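Local structure of thioredoxin-like protein (Bacteroides caccae ATCC 43185, 4YOD) at residues A59-C64 against D101-D106; E77-T82 against I118-A123; K13-P18 against H37-V42. The protein probably acts as a thiol-disulphide oxidoreductase through a C-terminal thioredoxin-fold domain, which follows a helical N-terminal region of unknown function. All blocks are in the same frame, centred on the assembly; numbering follows the deposited sequence.

All three contacts belong to the helical N-terminal region, not to the thioredoxin-fold domain with its CxxC motif, the likely redox site, at the start of helix 187-197. Contacts 1 and 2 interlock along the chain, each joining a helix to the next but one, and their centres are about 13 Å apart. Tyr63 of contact 1 reaches contact 2, its OH lying 3.1 Å from Thr82 OG1, a probable hydrogen bond. Contact 3 closes earlier in the sequence, its centre about 17 Å from that of contact 1 and about 19 Å from that of contact 2. It touches both: Tyr38 OH lies 2.7 Å from Ala59 O, and Trp39 lies against Tyr63 and Thr82.

Contact 1 of 3, residues A59-C64 against D101-D106; sequences AWVDYC and DKYLYD
Tyr103 meets Trp60 and Val61 where helix 90-105 runs alongside helix 53-66, the two short axes only 18° from parallel. Helices two places apart in sequence that point the same way fit the TPR-like, all-helical character of the N-terminal region, with helix 72-85 between them in the chain. The axes approach no closer than 10.9 Å, and side chains, among them Trp60 and Tyr103, span the distance. From CB, which points toward helix 53-66, Tyr103 turns its CG anti to the carbonyl carbon (chi1 -72°). The ring carbon CD2, next to CG, comes 3.9 Å from Trp60 CD1, at the edge of the indole; the two side chains slide past each other in opposite directions, their ring planes 48° apart. Further out, the ring carries Val61 CG2 over one face, a CH-pi contact in which the methyl is displaced toward the phenolic end, 3.5 Å from CZ and 3.7 Å from CE1. The methylene CG of Lys102, from the same helix, lies on the opposite face. At the tip, OH remains beside the valine methyl and hydrogen-bonds to Glu57, which also takes a salt bridge from Lys102.

Deeper in, Cys64 SG touches both the indole and Leu104. It sits over one face of the Trp60 ring and meets Leu104 CD2 at 3.9 Å, while Leu104 CD1 approaches Trp60 CZ2 at 4.2 Å. Helix 90-105 widens here into a pi-type turn: Asp101 O accepts from both Tyr105 N and Asp106 N, which reach it from opposite faces of its plane.

Contact 2 of 3, residues E77-T82 against I118-A123; sequences EAIRKT and IPVLEA
Ile79 and Arg80 on helix 72-85 pack against Pro119, Val120, Glu122 and Ala123 on helix 114-125, a mostly buried helix-to-helix contact with an apolar side and a polar margin. The short axes approach to 8.4 Å at a crossing angle of -35°, and the backbones come nearest at Arg80 and Pro119, whose CA atoms are 5.3 Å apart. Helix 114-125 is kinked at Pro119, whose nitrogen has no hydrogen to give to the preceding turn.

On the apolar side, Ile79 CG2 does most of the touching. It meets Val120 CG2 at 3.5 Å, the two side chains crossing at about a right angle, and Pro119 CG at 4.0 Å. Val120 also packs on Thr97 and Ala100, so helix 90-105 adjoins this same patch. The pairing of 72-85 with 114-125, two helices separated in sequence by a third and pointing broadly the same way, is consistent with the TPR-like build of the N-terminal region.

On the polar side, Arg80 bends at chi2 (65°), where its CD swings off the line of the chain and settles 3.6 Å from Ala123 CB. Beyond it the guanidinium lies flat against the backbone of helix 114-125, with Ala123 CA and Glu122 O over one face. Its NE makes a salt bridge to Asp84, which fixes the inner end of the group. Arg80 and Glu122 do not pair directly: a water in the guanidinium plane accepts from NH1 at 3.0 Å and donates to Glu122 OE1 at 2.8 Å, and the carboxylate plane is turned 56° from the guanidinium.

Contact 3 of 3, residues K13-P18 against H37-V42; sequences KTFTLP and HYWDNV
Phe15 presses its ring into two overlapping type I beta turns, His37 to Asp40 and Trp39 to Val42, which carry the chain on from helix 27-37. The irregular N-terminal run 13-18 lies along them in the helical region, without a direct hydrogen bond across. Packing is tight on the aromatic side. Phe15 CG stands anti to the backbone N (chi1 173°), and the ring beyond it brings CZ within 3.7 Å of Tyr38 CE2, the ring planes 39° apart, and CD1 to 3.7 Å from Val42 CG2, which sits at the ring edge. Leu17 CD2 meets Tyr38 CE1 at 3.5 Å, and Tyr38 OH is held by Ala59 O of helix 53-66. Pro18 closes the end, its CG 3.3 Å from His37 O. An alanine in place of Phe15 would probably open a gap beside Tyr38 CE2 and Val42 CG2, both losing the phenyl ring they pack on.

The other side is wetter and looser. Exposed Thr16 and Asn41 meet only through side-chain and carbonyl contacts, and two waters supply the polar links: one donates to Asn41 O and accepts from Thr16 N, while the second donates to Thr16 O and Tyr38 O and accepts from Asn41 N. The His37 ring leads away from this contact, and its ND1 donates to Asp40 OD2 on the syn side at 2.8 Å, in a bent bond (N-H...O 142°) with ND1 31° out of the carboxylate plane.

Contact 1 of 3, residues A59-C64 against D101-D106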
loop_
_atom_site.group_PDB
_atom_site.type_symbol
_atom_site.label_atom_id
_atom_site.label_comp_id
_atom_site.label_asym_id
_atom_site.label_seq_id
_atom_site.Cartn_x
_atom_site.Cartn_y
_atom_site.Cartn_z
ATOM N N ALA A 59 18.196 7.609 -9.279
ATOM C CA ALA A 59 17.770 8.931 -8.799
ATOM C C ALA A 59 16.313 8.864 -8.300
ATOM O O ALA A 59 16.008 9.405 -7.232
ATOM C CB ALA A 59 17.896 9.967 -9.911
ATOM N N TRP A 60 15.439 8.138 -9.036
ATOM C CA TRP A 60 14.031 7.949 -8.646
ATOM C C TRP A 60 13.937 7.145 -7.325
ATOM O O TRP A 60 13.163 7.519 -6.457
ATOM C CB TRP A 60 13.206 7.273 -9.749
ATOM C CG TRP A 60 11.772 7.038 -9.341
ATOM C CD1 TRP A 60 11.235 5.880 -8.852
ATOM C CD2 TRP A 60 10.739 8.032 -9.244
ATOM N NE1 TRP A 60 9.910 6.078 -8.505
ATOM C CE2 TRP A 60 9.582 7.391 -8.737
ATOM C CE3 TRP A 60 10.668 9.401 -9.577
ATOM C CZ2 TRP A 60 8.368 8.070 -8.557
ATOM C CZ3 TRP A 60 9.469 10.069 -9.404
ATOM C CH2 TRP A 60 8.336 9.410 -8.896
ATOM N N VAL A 61 14.717 6.056 -7.194
ATOM C CA VAL A 61 14.763 5.188 -6.002
ATOM C C VAL A 61 15.170 6.028 -4.756
ATOM O O VAL A 61 14.504 5.940 -3.718
ATOM C CB VAL A 61 15.713 3.978 -6.252
ATOM C CG1 VAL A 61 16.117 3.253 -4.958
ATOM C CG2 VAL A 61 15.094 3.010 -7.233
ATOM N N ASP A 62 16.251 6.827 -4.876
ATOM C CA ASP A 62 16.742 7.707 -3.807
ATOM C C ASP A 62 15.697 8.784 -3.430
ATOM O O ASP A 62 15.563 9.102 -2.255
ATOM C CB ASP A 62 18.071 8.345 -4.184
ATOM C CG ASP A 62 19.220 7.347 -4.183
ATOM O OD1 ASP A 62 19.118 6.319 -3.469
ATOM O OD2 ASP A 62 20.208 7.584 -4.910
ATOM N N TYR A 63 14.929 9.282 -4.406
ATOM C CA TYR A 63 13.842 10.236 -4.166
ATOM C C TYR A 63 12.740 9.594 -3.317
ATOM O O TYR A 63 12.315 10.186 -2.327
ATOM C CB TYR A 63 13.252 10.714 -5.504
ATOM C CG TYR A 63 12.147 11.742 -5.388
ATOM C CD1 TYR A 63 12.392 13.003 -4.835
ATOM C CD2 TYR A 63 10.889 11.506 -5.941
ATOM C CE1 TYR A 63 11.381 13.962 -4.751
ATOM C CE2 TYR A 63 9.901 12.493 -5.946
ATOM C CZ TYR A 63 10.151 13.718 -5.348
ATOM O OH TYR A 63 9.159 14.675 -5.338
ATOM N N CYS A 64 12.294 8.373 -3.678
ATOM C CA CYS A 64 11.253 7.680 -2.900
ATOM C C CYS A 64 11.703 7.487 -1.429
ATOM O O CYS A 64 10.864 7.576 -0.534
ATOM C CB CYS A 64 10.874 6.351 -3.549
ATOM S SG CYS A 64 10.148 6.517 -5.205
ATOM N N ASP A 101 4.968 3.317 -10.640
ATOM C CA ASP A 101 4.222 2.052 -10.539
ATOM C C ASP A 101 5.180 0.958 -9.998
ATOM O O ASP A 101 4.931 0.384 -8.929
ATOM C CB ASP A 101 3.635 1.680 -11.927
ATOM C CG ASP A 101 2.890 0.359 -12.063
ATOM O OD1 ASP A 101 2.696 -0.328 -11.042
ATOM O OD2 ASP A 101 2.434 0.051 -13.180
ATOM N N LYS A 102 6.316 0.737 -10.695
ATOM C CA LYS A 102 7.324 -0.267 -10.336
ATOM C C LYS A 102 7.744 -0.216 -8.854
ATOM O O LYS A 102 7.879 -1.268 -8.234
ATOM C CB LYS A 102 8.577 -0.105 -11.226
ATOM C CG LYS A 102 9.647 -1.167 -11.023
ATOM C CD LYS A 102 10.772 -1.000 -12.028
ATOM C CE LYS A 102 11.901 -1.981 -11.791
ATOM N NZ LYS A 102 12.971 -1.830 -12.819
ATOM N N TYR A 103 7.946 0.979 -8.287
ATOM C CA TYR A 103 8.435 1.060 -6.913
ATOM C C TYR A 103 7.362 1.344 -5.859
ATOM O O TYR A 103 7.491 0.850 -4.742
ATOM C CB TYR A 103 9.549 2.111 -6.820
ATOM C CG TYR A 103 10.807 1.614 -7.493
ATOM C CD1 TYR A 103 11.643 0.698 -6.858
ATOM C CD2 TYR A 103 11.121 1.990 -8.800
ATOM C CE1 TYR A 103 12.767 0.178 -7.498
ATOM C CE2 TYR A 103 12.260 1.496 -9.440
ATOM C CZ TYR A 103 13.064 0.573 -8.790
ATOM O OH TYR A 103 14.177 0.059 -9.397
ATOM N N LEU A 104 6.342 2.145 -6.181
ATOM C CA LEU A 104 5.355 2.532 -5.175
ATOM C C LEU A 104 4.062 1.747 -5.240
ATOM O O LEU A 104 3.324 1.780 -4.251
ATOM C CB LEU A 104 5.033 4.046 -5.260
ATOM C CG LEU A 104 6.203 5.021 -5.206
ATOM C CD1 LEU A 104 5.765 6.410 -5.681
ATOM C CD2 LEU A 104 6.840 5.058 -3.816
ATOM N N TYR A 105 3.768 1.049 -6.344
ATOM C CA TYR A 105 2.496 0.296 -6.458
ATOM C C TYR A 105 2.671 -1.221 -6.441
ATOM O O TYR A 105 1.887 -1.906 -5.774
ATOM C CB TYR A 105 1.725 0.688 -7.748
ATOM C CG TYR A 105 0.272 0.242 -7.780
ATOM C CD1 TYR A 105 -0.657 0.747 -6.869
ATOM C CD2 TYR A 105 -0.186 -0.647 -8.748
ATOM C CE1 TYR A 105 -2.011 0.417 -6.952
ATOM C CE2 TYR A 105 -1.529 -1.039 -8.796
ATOM C CZ TYR A 105 -2.443 -0.484 -7.911
ATOM O OH TYR A 105 -3.781 -0.823 -7.964
ATOM N N ASP A 106 3.614 -1.747 -7.254
ATOM C CA ASP A 106 3.894 -3.179 -7.404
ATOM C C ASP A 106 3.965 -3.877 -6.023
ATOM O O ASP A 106 4.736 -3.434 -5.165
ATOM C CB ASP A 106 5.214 -3.392 -8.189
ATOM C CG ASP A 106 5.465 -4.801 -8.719
ATOM O OD1 ASP A 106 5.104 -5.776 -8.027
ATOM O OD2 ASP A 106 6.102 -4.926 -9.784
#

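Contact 2 of 3, residues E77-T82 against I118-A123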
loop_
_atom_site.group_PDB
_atom_site.type_symbol
_atom_site.label_atom_id
_atom_site.label_comp_id
_atom_site.label_asym_id
_atom_site.label_seq_id
_atom_site.Cartn_x
_atom_site.Cartn_y
_atom_site.Cartn_z
ATOM N N GLU A 77 2.611 16.674 -1.924
ATOM C CA GLU A 77 2.705 17.911 -2.705
ATOM C C GLU A 77 3.926 17.872 -3.647
ATOM O O GLU A 77 3.815 18.246 -4.822
ATOM C CB GLU A 77 2.787 19.133 -1.771
ATOM C CG GLU A 77 2.857 20.469 -2.494
ATOM C CD GLU A 77 2.869 21.680 -1.583
ATOM O OE1 GLU A 77 1.773 22.120 -1.162
ATOM O OE2 GLU A 77 3.973 22.193 -1.294
ATOM N N ALA A 78 5.089 17.408 -3.140
ATOM C CA ALA A 78 6.315 17.329 -3.937
ATOM C C ALA A 78 6.198 16.299 -5.067
ATOM O O ALA A 78 6.603 16.603 -6.194
ATOM C CB ALA A 78 7.493 16.991 -3.048
ATOM N N ILE A 79 5.644 15.091 -4.768
ATOM C CA ILE A 79 5.432 14.031 -5.767
ATOM C C ILE A 79 4.548 14.577 -6.916
ATOM O O ILE A 79 4.898 14.426 -8.081
ATOM C CB ILE A 79 4.777 12.776 -5.120
ATOM C CG1 ILE A 79 5.722 12.083 -4.146
ATOM C CG2 ILE A 79 4.333 11.785 -6.212
ATOM C CD1 ILE A 79 4.945 11.270 -3.071
ATOM N N ARG A 80 3.421 15.220 -6.571
ATOM C CA ARG A 80 2.506 15.819 -7.555
ATOM C C ARG A 80 3.251 16.840 -8.457
ATOM O O ARG A 80 3.154 16.738 -9.688
ATOM C CB ARG A 80 1.294 16.479 -6.859
ATOM C CG ARG A 80 0.335 17.195 -7.821
ATOM C CD ARG A 80 -0.335 16.227 -8.770
ATOM N NE ARG A 80 -1.092 16.893 -9.834
ATOM C CZ ARG A 80 -2.413 16.998 -9.853
ATOM N NH1 ARG A 80 -3.139 16.507 -8.857
ATOM N NH2 ARG A 80 -3.021 17.590 -10.870
ATOM N N LYS A 81 3.997 17.796 -7.849
ATOM C CA LYS A 81 4.766 18.789 -8.624
ATOM C C LYS A 81 5.777 18.133 -9.572
ATOM O O LYS A 81 5.915 18.594 -10.700
ATOM C CB LYS A 81 5.517 19.769 -7.711
ATOM C CG LYS A 81 4.642 20.846 -7.106
ATOM C CD LYS A 81 5.464 21.748 -6.194
ATOM C CE LYS A 81 4.602 22.579 -5.271
ATOM N NZ LYS A 81 3.835 23.620 -6.008
ATOM N N THR A 82 6.456 17.052 -9.129
ATOM C CA THR A 82 7.466 16.337 -9.940
ATOM C C THR A 82 6.791 15.714 -11.170
ATOM O O THR A 82 7.275 15.942 -12.275
ATOM C CB THR A 82 8.217 15.316 -9.082
ATOM O OG1 THR A 82 8.906 16.039 -8.067
ATOM C CG2 THR A 82 9.196 14.474 -9.878
ATOM N N ILE A 118 -0.868 7.540 -4.755
ATOM C CA ILE A 118 -2.124 8.293 -4.988
ATOM C C ILE A 118 -1.846 9.687 -5.656
ATOM O O ILE A 118 -2.448 9.899 -6.715
ATOM C CB ILE A 118 -2.979 8.385 -3.707
ATOM C CG1 ILE A 118 -3.690 7.012 -3.464
ATOM C CG2 ILE A 118 -4.005 9.538 -3.762
ATOM C CD1 ILE A 118 -4.180 6.783 -2.003
ATOM N N PRO A 119 -0.918 10.592 -5.180
ATOM C CA PRO A 119 -0.662 11.844 -5.942
ATOM C C PRO A 119 -0.136 11.593 -7.374
ATOM O O PRO A 119 -0.435 12.397 -8.253
ATOM C CB PRO A 119 0.373 12.600 -5.092
ATOM C CG PRO A 119 0.937 11.601 -4.151
ATOM C CD PRO A 119 -0.136 10.565 -3.925
ATOM N N VAL A 120 0.604 10.483 -7.629
ATOM C CA VAL A 120 1.026 10.135 -9.012
ATOM C C VAL A 120 -0.241 9.883 -9.881
ATOM O O VAL A 120 -0.329 10.412 -10.980
ATOM C CB VAL A 120 1.995 8.927 -9.107
ATOM C CG1 VAL A 120 2.426 8.684 -10.557
ATOM C CG2 VAL A 120 3.222 9.114 -8.205
ATOM N N LEU A 121 -1.203 9.081 -9.368
ATOM C CA LEU A 121 -2.453 8.735 -10.061
ATOM C C LEU A 121 -3.288 9.954 -10.318
ATOM O O LEU A 121 -3.891 10.054 -11.386
ATOM C CB LEU A 121 -3.260 7.713 -9.239
ATOM C CG LEU A 121 -2.669 6.311 -9.138
ATOM C CD1 LEU A 121 -3.455 5.468 -8.155
ATOM C CD2 LEU A 121 -2.574 5.634 -10.523
ATOM N N GLU A 122 -3.317 10.903 -9.339
ATOM C CA GLU A 122 -4.058 12.169 -9.441
ATOM C C GLU A 122 -3.448 13.034 -10.555
ATOM O O GLU A 122 -4.178 13.640 -11.355
ATOM C CB GLU A 122 -4.052 12.912 -8.087
ATOM C CG GLU A 122 -4.943 12.247 -7.021
ATOM C CD GLU A 122 -4.914 12.851 -5.621
ATOM O OE1 GLU A 122 -3.890 13.469 -5.243
ATOM O OE2 GLU A 122 -5.911 12.672 -4.885
ATOM N N ALA A 123 -2.110 13.072 -10.630
ATOM C CA ALA A 123 -1.423 13.826 -11.688
ATOM C C ALA A 123 -1.693 13.212 -13.051
ATOM O O ALA A 123 -1.846 13.947 -14.012
ATOM C CB ALA A 123 0.074 13.856 -11.417
HETATM O O HOH W 1 -2.244 15.430 -6.259
#

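Contact 3 of 3, residues K13-P18 against H37-V42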
loop_
_atom_site.group_PDB
_atom_site.type_symbol
_atom_site.label_atom_id
_atom_site.label_comp_id
_atom_site.label_asym_id
_atom_site.label_seq_id
_atom_site.Cartn_x
_atom_site.Cartn_y
_atom_site.Cartn_z
ATOM N N LYS A 13 28.196 16.365 -14.505
ATOM C CA LYS A 13 27.639 15.033 -14.217
ATOM C C LYS A 13 26.285 14.825 -14.924
ATOM O O LYS A 13 25.695 15.792 -15.424
ATOM C CB LYS A 13 27.449 14.850 -12.698
ATOM C CG LYS A 13 28.729 14.742 -11.879
ATOM C CD LYS A 13 28.371 14.701 -10.401
ATOM C CE LYS A 13 29.451 14.115 -9.532
ATOM N NZ LYS A 13 28.866 13.307 -8.424
ATOM N N THR A 14 25.782 13.567 -14.938
ATOM C CA THR A 14 24.491 13.223 -15.548
ATOM C C THR A 14 23.358 13.734 -14.645
ATOM O O THR A 14 22.447 14.377 -15.152
ATOM C CB THR A 14 24.393 11.711 -15.834
ATOM O OG1 THR A 14 25.527 11.299 -16.599
ATOM C CG2 THR A 14 23.122 11.333 -16.594
ATOM N N PHE A 15 23.436 13.463 -13.319
ATOM C CA PHE A 15 22.460 13.876 -12.298
ATOM C C PHE A 15 23.171 14.581 -11.148
ATOM O O PHE A 15 24.142 14.054 -10.607
ATOM C CB PHE A 15 21.636 12.678 -11.772
ATOM C CG PHE A 15 20.733 13.008 -10.603
ATOM C CD1 PHE A 15 19.510 13.642 -10.803
ATOM C CD2 PHE A 15 21.113 12.706 -9.302
ATOM C CE1 PHE A 15 18.695 13.983 -9.721
ATOM C CE2 PHE A 15 20.298 13.052 -8.221
ATOM C CZ PHE A 15 19.091 13.684 -8.440
ATOM N N THR A 16 22.668 15.762 -10.766
ATOM C CA THR A 16 23.245 16.566 -9.687
ATOM C C THR A 16 22.161 16.966 -8.678
ATOM O O THR A 16 21.092 17.440 -9.058
ATOM C CB THR A 16 23.972 17.807 -10.269
ATOM O OG1 THR A 16 24.954 17.377 -11.216
ATOM C CG2 THR A 16 24.652 18.661 -9.189
ATOM N N LEU A 17 22.469 16.779 -7.397
ATOM C CA LEU A 17 21.620 17.161 -6.279
ATOM C C LEU A 17 21.829 18.648 -5.951
ATOM O O LEU A 17 22.942 19.152 -6.132
ATOM C CB LEU A 17 21.944 16.300 -5.042
ATOM C CG LEU A 17 21.229 14.966 -4.928
ATOM C CD1 LEU A 17 21.938 14.060 -3.957
ATOM C CD2 LEU A 17 19.801 15.154 -4.475
ATOM N N PRO A 18 20.795 19.368 -5.450
ATOM C CA PRO A 18 21.013 20.770 -5.060
ATOM C C PRO A 18 21.796 20.845 -3.743
ATOM O O PRO A 18 21.696 19.938 -2.914
ATOM C CB PRO A 18 19.590 21.309 -4.914
ATOM C CG PRO A 18 18.809 20.126 -4.459
ATOM C CD PRO A 18 19.415 18.932 -5.142
ATOM N N HIS A 37 13.628 20.525 -3.653
ATOM C CA HIS A 37 14.566 20.927 -4.698
ATOM C C HIS A 37 15.274 19.752 -5.389
ATOM O O HIS A 37 16.104 19.984 -6.268
ATOM C CB HIS A 37 15.620 21.874 -4.087
ATOM C CG HIS A 37 15.019 23.134 -3.548
ATOM N ND1 HIS A 37 15.065 24.315 -4.267
ATOM C CD2 HIS A 37 14.326 23.342 -2.404
ATOM C CE1 HIS A 37 14.408 25.206 -3.534
ATOM N NE2 HIS A 37 13.940 24.664 -2.407
ATOM N N TYR A 38 14.898 18.511 -5.053
ATOM C CA TYR A 38 15.520 17.270 -5.540
ATOM C C TYR A 38 15.763 17.235 -7.039
ATOM O O TYR A 38 16.849 16.818 -7.445
ATOM C CB TYR A 38 14.669 16.039 -5.142
ATOM C CG TYR A 38 15.396 14.724 -5.329
ATOM C CD1 TYR A 38 16.279 14.251 -4.361
ATOM C CD2 TYR A 38 15.269 13.995 -6.510
ATOM C CE1 TYR A 38 16.990 13.065 -4.548
ATOM C CE2 TYR A 38 15.966 12.804 -6.703
ATOM C CZ TYR A 38 16.828 12.346 -5.719
ATOM O OH TYR A 38 17.531 11.185 -5.900
ATOM N N TRP A 39 14.757 17.645 -7.846
ATOM C CA TRP A 39 14.777 17.566 -9.302
ATOM C C TRP A 39 15.100 18.885 -10.006
ATOM O O TRP A 39 14.980 18.950 -11.228
ATOM C CB TRP A 39 13.395 17.057 -9.786
ATOM C CG TRP A 39 13.054 15.681 -9.281
ATOM C CD1 TRP A 39 12.240 15.375 -8.232
ATOM C CD2 TRP A 39 13.576 14.430 -9.763
ATOM N NE1 TRP A 39 12.163 14.009 -8.073
ATOM C CE2 TRP A 39 12.987 13.404 -8.988
ATOM C CE3 TRP A 39 14.458 14.074 -10.804
ATOM C CZ2 TRP A 39 13.248 12.044 -9.215
ATOM C CZ3 TRP A 39 14.723 12.725 -11.026
ATOM C CH2 TRP A 39 14.131 11.728 -10.229
ATOM N N ASP A 40 15.505 19.920 -9.258
ATOM C CA ASP A 40 15.804 21.255 -9.783
ATOM C C ASP A 40 16.832 21.288 -10.933
ATOM O O ASP A 40 16.709 22.141 -11.809
ATOM C CB ASP A 40 16.331 22.153 -8.649
ATOM C CG ASP A 40 15.277 22.772 -7.745
ATOM O OD1 ASP A 40 14.106 22.326 -7.796
ATOM O OD2 ASP A 40 15.622 23.714 -6.990
ATOM N N ASN A 41 17.830 20.380 -10.931
ATOM C CA ASN A 41 18.898 20.379 -11.939
ATOM C C ASN A 41 18.665 19.366 -13.054
ATOM O O ASN A 41 19.572 19.082 -13.834
ATOM C CB ASN A 41 20.248 20.146 -11.266
ATOM C CG ASN A 41 20.608 21.269 -10.334
ATOM O OD1 ASN A 41 20.064 22.379 -10.406
ATOM N ND2 ASN A 41 21.505 21.007 -9.426
ATOM N N VAL A 42 17.435 18.896 -13.177
ATOM C CA VAL A 42 17.040 17.920 -14.192
ATOM C C VAL A 42 16.206 18.619 -15.291
ATOM O O VAL A 42 15.370 19.470 -14.991
ATOM C CB VAL A 42 16.283 16.744 -13.508
ATOM C CG1 VAL A 42 15.618 15.811 -14.520
ATOM C CG2 VAL A 42 17.231 15.951 -12.597
HETATM O O HOH W 2 21.067 16.864 -13.286
HETATM O O HOH W 3 18.404 18.023 -9.309
#